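Local coordinates for fatty acid/retinol binding protein protein 7, isoform A, confirmed BY transcript evidence (Caenorhabditis elegans, PDB 2W9Y) that probably binds fatty acids such as oleic acid, and retinoids, as a secreted all-helical lipid carrier of nematodes, at residues A[86-94]-A[112-123]. Numbering follows the deposited sequence.
Sequences EYAKKLIHM and DAKRLHQEFQSL. With SO4 (sulfate ion), chain C.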
loop_
_atom_site.group_PDB
_atom_site.type_symbol
_atom_site.label_atom_id
_atom_site.label_comp_id
_atom_site.label_asym_id
_atom_site.label_seq_id
_atom_site.Cartn_x
_atom_site.Cartn_y
_atom_site.Cartn_z
ATOM N N GLU A 86 7.677 -9.003 -10.269
ATOM C CA GLU A 86 7.537 -7.703 -11.022
ATOM C C GLU A 86 6.119 -7.109 -10.879
ATOM O O GLU A 86 5.915 -5.869 -10.688
ATOM C CB GLU A 86 7.826 -7.947 -12.493
ATOM C CG GLU A 86 7.422 -6.825 -13.425
ATOM C CD GLU A 86 7.916 -7.072 -14.882
ATOM O OE1 GLU A 86 7.386 -7.978 -15.580
ATOM O OE2 GLU A 86 8.833 -6.357 -15.331
ATOM N N TYR A 87 5.128 -7.980 -11.015
ATOM C CA TYR A 87 3.737 -7.583 -10.841
ATOM C C TYR A 87 3.450 -7.093 -9.435
ATOM O O TYR A 87 2.842 -6.016 -9.234
ATOM C CB TYR A 87 2.801 -8.781 -11.197
ATOM C CG TYR A 87 1.326 -8.375 -11.048
ATOM C CD1 TYR A 87 0.655 -7.635 -12.046
ATOM C CD2 TYR A 87 0.606 -8.677 -9.870
ATOM C CE1 TYR A 87 -0.697 -7.190 -11.841
ATOM C CE2 TYR A 87 -0.687 -8.244 -9.665
ATOM C CZ TYR A 87 -1.336 -7.519 -10.685
ATOM O OH TYR A 87 -2.624 -7.117 -10.445
ATOM N N ALA A 88 3.847 -7.882 -8.438
ATOM C CA ALA A 88 3.590 -7.483 -7.048
ATOM C C ALA A 88 4.223 -6.131 -6.622
ATOM O O ALA A 88 3.607 -5.382 -5.887
ATOM C CB ALA A 88 4.043 -8.566 -6.099
ATOM N N LYS A 89 5.447 -5.852 -7.080
ATOM C CA LYS A 89 6.091 -4.541 -6.836
ATOM C C LYS A 89 5.323 -3.394 -7.495
ATOM O O LYS A 89 5.243 -2.327 -6.929
ATOM C CB LYS A 89 7.526 -4.531 -7.367
ATOM C CG LYS A 89 8.355 -5.473 -6.528
ATOM C CD LYS A 89 9.773 -5.579 -7.053
ATOM C CE LYS A 89 10.670 -6.252 -6.052
ATOM N NZ LYS A 89 12.039 -6.351 -6.639
ATOM N N LYS A 90 4.755 -3.633 -8.664
ATOM C CA LYS A 90 3.854 -2.612 -9.279
ATOM C C LYS A 90 2.578 -2.424 -8.455
ATOM O O LYS A 90 2.097 -1.275 -8.330
ATOM C CB LYS A 90 3.457 -3.001 -10.688
ATOM C CG LYS A 90 4.600 -2.808 -11.713
ATOM C CD LYS A 90 4.464 -3.809 -12.903
ATOM C CE LYS A 90 3.642 -3.273 -14.055
ATOM N NZ LYS A 90 3.389 -4.382 -15.107
ATOM N N LEU A 91 2.045 -3.529 -7.907
ATOM C CA LEU A 91 0.858 -3.439 -7.082
ATOM C C LEU A 91 1.181 -2.594 -5.814
ATOM O O LEU A 91 0.475 -1.624 -5.511
ATOM C CB LEU A 91 0.334 -4.840 -6.777
ATOM C CG LEU A 91 -0.945 -4.958 -5.925
ATOM C CD1 LEU A 91 -1.551 -6.348 -6.122
ATOM C CD2 LEU A 91 -0.677 -4.726 -4.393
ATOM N N ILE A 92 2.320 -2.882 -5.135
ATOM C CA ILE A 92 2.616 -2.189 -3.926
ATOM C C ILE A 92 2.925 -0.716 -4.248
ATOM O O ILE A 92 2.559 0.164 -3.464
ATOM C CB ILE A 92 3.826 -2.810 -3.205
ATOM C CG1 ILE A 92 3.481 -4.231 -2.752
ATOM C CG2 ILE A 92 4.276 -1.930 -1.993
ATOM C CD1 ILE A 92 2.417 -4.253 -1.586
ATOM N N HIS A 93 3.596 -0.444 -5.376
ATOM C CA HIS A 93 3.814 0.952 -5.792
ATOM C C HIS A 93 2.500 1.685 -5.938
ATOM O O HIS A 93 2.379 2.825 -5.445
ATOM C CB HIS A 93 4.613 1.039 -7.068
ATOM C CG HIS A 93 5.065 2.417 -7.402
ATOM N ND1 HIS A 93 4.463 3.199 -8.369
ATOM C CD2 HIS A 93 6.100 3.149 -6.919
ATOM C CE1 HIS A 93 5.105 4.351 -8.466
ATOM N NE2 HIS A 93 6.102 4.346 -7.600
ATOM N N MET A 94 1.492 1.049 -6.531
ATOM C CA MET A 94 0.178 1.691 -6.651
ATOM C C MET A 94 -0.399 2.015 -5.264
ATOM O O MET A 94 -0.818 3.161 -4.992
ATOM C CB MET A 94 -0.799 0.811 -7.453
ATOM C CG MET A 94 -2.083 1.501 -7.857
ATOM S SD MET A 94 -3.398 1.557 -6.580
ATOM C CE MET A 94 -3.870 -0.193 -6.451
ATOM N N ASP A 112 -4.170 3.540 -12.728
ATOM C CA ASP A 112 -3.102 2.563 -12.440
ATOM C C ASP A 112 -3.693 1.227 -11.907
ATOM O O ASP A 112 -3.191 0.140 -12.198
ATOM C CB ASP A 112 -2.095 3.136 -11.427
ATOM C CG ASP A 112 -0.998 3.975 -12.064
ATOM O OD1 ASP A 112 -0.941 4.093 -13.308
ATOM O OD2 ASP A 112 -0.153 4.542 -11.294
ATOM N N ALA A 113 -4.764 1.329 -11.126
ATOM C CA ALA A 113 -5.467 0.153 -10.618
ATOM C C ALA A 113 -6.175 -0.650 -11.728
ATOM O O ALA A 113 -6.106 -1.896 -11.751
ATOM C CB ALA A 113 -6.428 0.559 -9.508
ATOM N N LYS A 114 -6.786 0.027 -12.682
ATOM C CA LYS A 114 -7.425 -0.657 -13.838
ATOM C C LYS A 114 -6.313 -1.363 -14.624
ATOM O O LYS A 114 -6.548 -2.460 -15.142
ATOM C CB LYS A 114 -8.143 0.347 -14.824
ATOM C CG LYS A 114 -9.246 1.196 -14.174
ATOM C CD LYS A 114 -10.485 0.423 -13.997
ATOM C CE LYS A 114 -11.657 1.309 -13.328
ATOM N NZ LYS A 114 -12.136 2.452 -14.131
ATOM N N ARG A 115 -5.141 -0.733 -14.750
ATOM C CA ARG A 115 -3.969 -1.402 -15.476
ATOM C C ARG A 115 -3.536 -2.655 -14.735
ATOM O O ARG A 115 -3.309 -3.673 -15.347
ATOM C CB ARG A 115 -2.757 -0.493 -15.625
ATOM C CG ARG A 115 -2.910 0.589 -16.744
ATOM C CD ARG A 115 -2.893 0.004 -18.142
ATOM N NE ARG A 115 -1.598 -0.640 -18.319
ATOM C CZ ARG A 115 -1.399 -1.889 -18.691
ATOM N NH1 ARG A 115 -2.403 -2.635 -19.084
ATOM N NH2 ARG A 115 -0.179 -2.379 -18.714
ATOM N N LEU A 116 -3.421 -2.583 -13.414
ATOM C CA LEU A 116 -3.115 -3.772 -12.625
ATOM C C LEU A 116 -4.054 -4.932 -12.795
ATOM O O LEU A 116 -3.640 -6.107 -12.792
ATOM C CB LEU A 116 -3.102 -3.417 -11.121
ATOM C CG LEU A 116 -1.844 -2.705 -10.653
ATOM C CD1 LEU A 116 -2.159 -2.202 -9.195
ATOM C CD2 LEU A 116 -0.680 -3.654 -10.713
ATOM N N HIS A 117 -5.339 -4.628 -12.831
ATOM C CA HIS A 117 -6.326 -5.698 -13.076
ATOM C C HIS A 117 -6.133 -6.310 -14.469
ATOM O O HIS A 117 -6.228 -7.524 -14.630
ATOM C CB HIS A 117 -7.736 -5.140 -12.949
ATOM C CG HIS A 117 -8.829 -6.162 -13.093
ATOM N ND1 HIS A 117 -9.034 -7.169 -12.178
ATOM C CD2 HIS A 117 -9.741 -6.369 -14.082
ATOM C CE1 HIS A 117 -10.041 -7.933 -12.579
ATOM N NE2 HIS A 117 -10.516 -7.446 -13.707
ATOM N N GLN A 118 -5.959 -5.461 -15.479
ATOM C CA GLN A 118 -5.757 -5.977 -16.854
ATOM C C GLN A 118 -4.500 -6.880 -16.894
ATOM O O GLN A 118 -4.501 -7.995 -17.476
ATOM C CB GLN A 118 -5.650 -4.792 -17.821
ATOM C CG GLN A 118 -5.733 -5.154 -19.315
ATOM C CD GLN A 118 -4.336 -5.366 -19.940
ATOM O OE1 GLN A 118 -3.295 -5.441 -19.249
ATOM N NE2 GLN A 118 -4.316 -5.442 -21.251
ATOM N N GLU A 119 -3.437 -6.445 -16.220
ATOM C CA GLU A 119 -2.173 -7.154 -16.264
ATOM C C GLU A 119 -2.275 -8.492 -15.584
ATOM O O GLU A 119 -1.616 -9.483 -15.991
ATOM C CB GLU A 119 -1.091 -6.315 -15.593
ATOM C CG GLU A 119 -0.668 -5.091 -16.424
ATOM C CD GLU A 119 0.198 -4.116 -15.643
ATOM O OE1 GLU A 119 -0.325 -3.436 -14.718
ATOM O OE2 GLU A 119 1.402 -4.011 -15.945
ATOM N N PHE A 120 -3.077 -8.540 -14.523
ATOM C CA PHE A 120 -3.181 -9.782 -13.729
ATOM C C PHE A 120 -3.775 -10.842 -14.634
ATOM O O PHE A 120 -3.403 -12.044 -14.618
ATOM C CB PHE A 120 -4.086 -9.553 -12.512
ATOM C CG PHE A 120 -4.257 -10.771 -11.671
ATOM C CD1 PHE A 120 -3.264 -11.131 -10.788
ATOM C CD2 PHE A 120 -5.354 -11.612 -11.867
ATOM C CE1 PHE A 120 -3.386 -12.304 -9.966
ATOM C CE2 PHE A 120 -5.505 -12.787 -11.105
ATOM C CZ PHE A 120 -4.505 -13.145 -10.155
ATOM N N GLN A 121 -4.708 -10.379 -15.440
ATOM C CA GLN A 121 -5.446 -11.263 -16.315
ATOM C C GLN A 121 -4.566 -11.891 -17.364
ATOM O O GLN A 121 -4.881 -12.956 -17.831
ATOM C CB GLN A 121 -6.544 -10.515 -17.068
ATOM C CG GLN A 121 -7.594 -9.847 -16.238
ATOM C CD GLN A 121 -8.303 -10.754 -15.319
ATOM O OE1 GLN A 121 -8.660 -11.900 -15.661
ATOM N NE2 GLN A 121 -8.539 -10.254 -14.133
ATOM N N SER A 122 -3.466 -11.268 -17.747
ATOM C CA SER A 122 -2.603 -11.876 -18.780
ATOM C C SER A 122 -1.403 -12.688 -18.222
ATOM O O SER A 122 -0.522 -13.155 -18.981
ATOM C CB SER A 122 -2.139 -10.769 -19.723
ATOM O OG SER A 122 -1.439 -9.827 -18.970
ATOM N N LEU A 123 -1.362 -12.846 -16.899
ATOM C CA LEU A 123 -0.326 -13.686 -16.275
ATOM C C LEU A 123 -0.692 -15.151 -16.439
ATOM O O LEU A 123 -1.885 -15.490 -16.608
ATOM C CB LEU A 123 -0.217 -13.353 -14.756
ATOM C CG LEU A 123 0.276 -11.949 -14.369
ATOM C CD1 LEU A 123 0.229 -11.701 -12.876
ATOM C CD2 LEU A 123 1.755 -11.712 -14.827
HETATM S S SO4 C . 2.439 -0.305 -17.197
HETATM O O1 SO4 C . 2.867 -0.597 -15.821
HETATM O O2 SO4 C . 2.403 -1.634 -17.826
HETATM O O3 SO4 C . 1.136 0.364 -17.193
HETATM O O4 SO4 C . 3.386 0.595 -17.899
#
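Y87 reaches across to the facing helix with its hydroxyl and hydrogen-bonds the backbone carbonyl of L116, OH to O 2.7 Å. The oxygen lies near the plane of the ring, at its edge, whereas the hydroxyl stands 55° out of the carbonyl plane. The helical N-H of F120 approaches L116 O from the opposite face, so this buried carbonyl serves two donors. With CG anti to the backbone N (chi1 -179°), the ring is carried toward the second helix, and L123 CD1, from just beyond that helix's end, makes a CH-pi contact over one face, 4.3 Å from the centroid. The F120 ring lies obliquely beside it, its CD1 near Y87 CE2. A phenylalanine in place of Y87 would probably keep much of this packing but leave L116 O without its cross-helix donor. The L116 side chain answers as a knob into the hole formed by Y87, K90, L91 and M94: CD2 meets Y87 CE1 at 3.7 Å, and CD1 lies 3.7 Å from M94 CB. M94 bends at chi2 and chi3, bringing its CE back beside L116 CD1 and on to A113 CB, at 4.1 Å. These contacts join helices 82-104 and 111-121 as a nearly antiparallel pair, the segment axes at 160° and 10.3 Å apart, within the all-helical fold of this family; L131 of helix 125-134 touches Y87, F120 and L123. Along the more exposed margin, the K90 chain, bent at chi3, runs roughly perpendicular to that of E119 and forms a salt bridge with it, although the modelled NZ to OE2 separation is doubtfully short and E119 has two conformers. R115 adds only charge attraction to E119, no N-H pointing at the carboxylate; its NH2 donates to O2 of a sulfate, probably from the crystallisation liquor, at 2.8 Å.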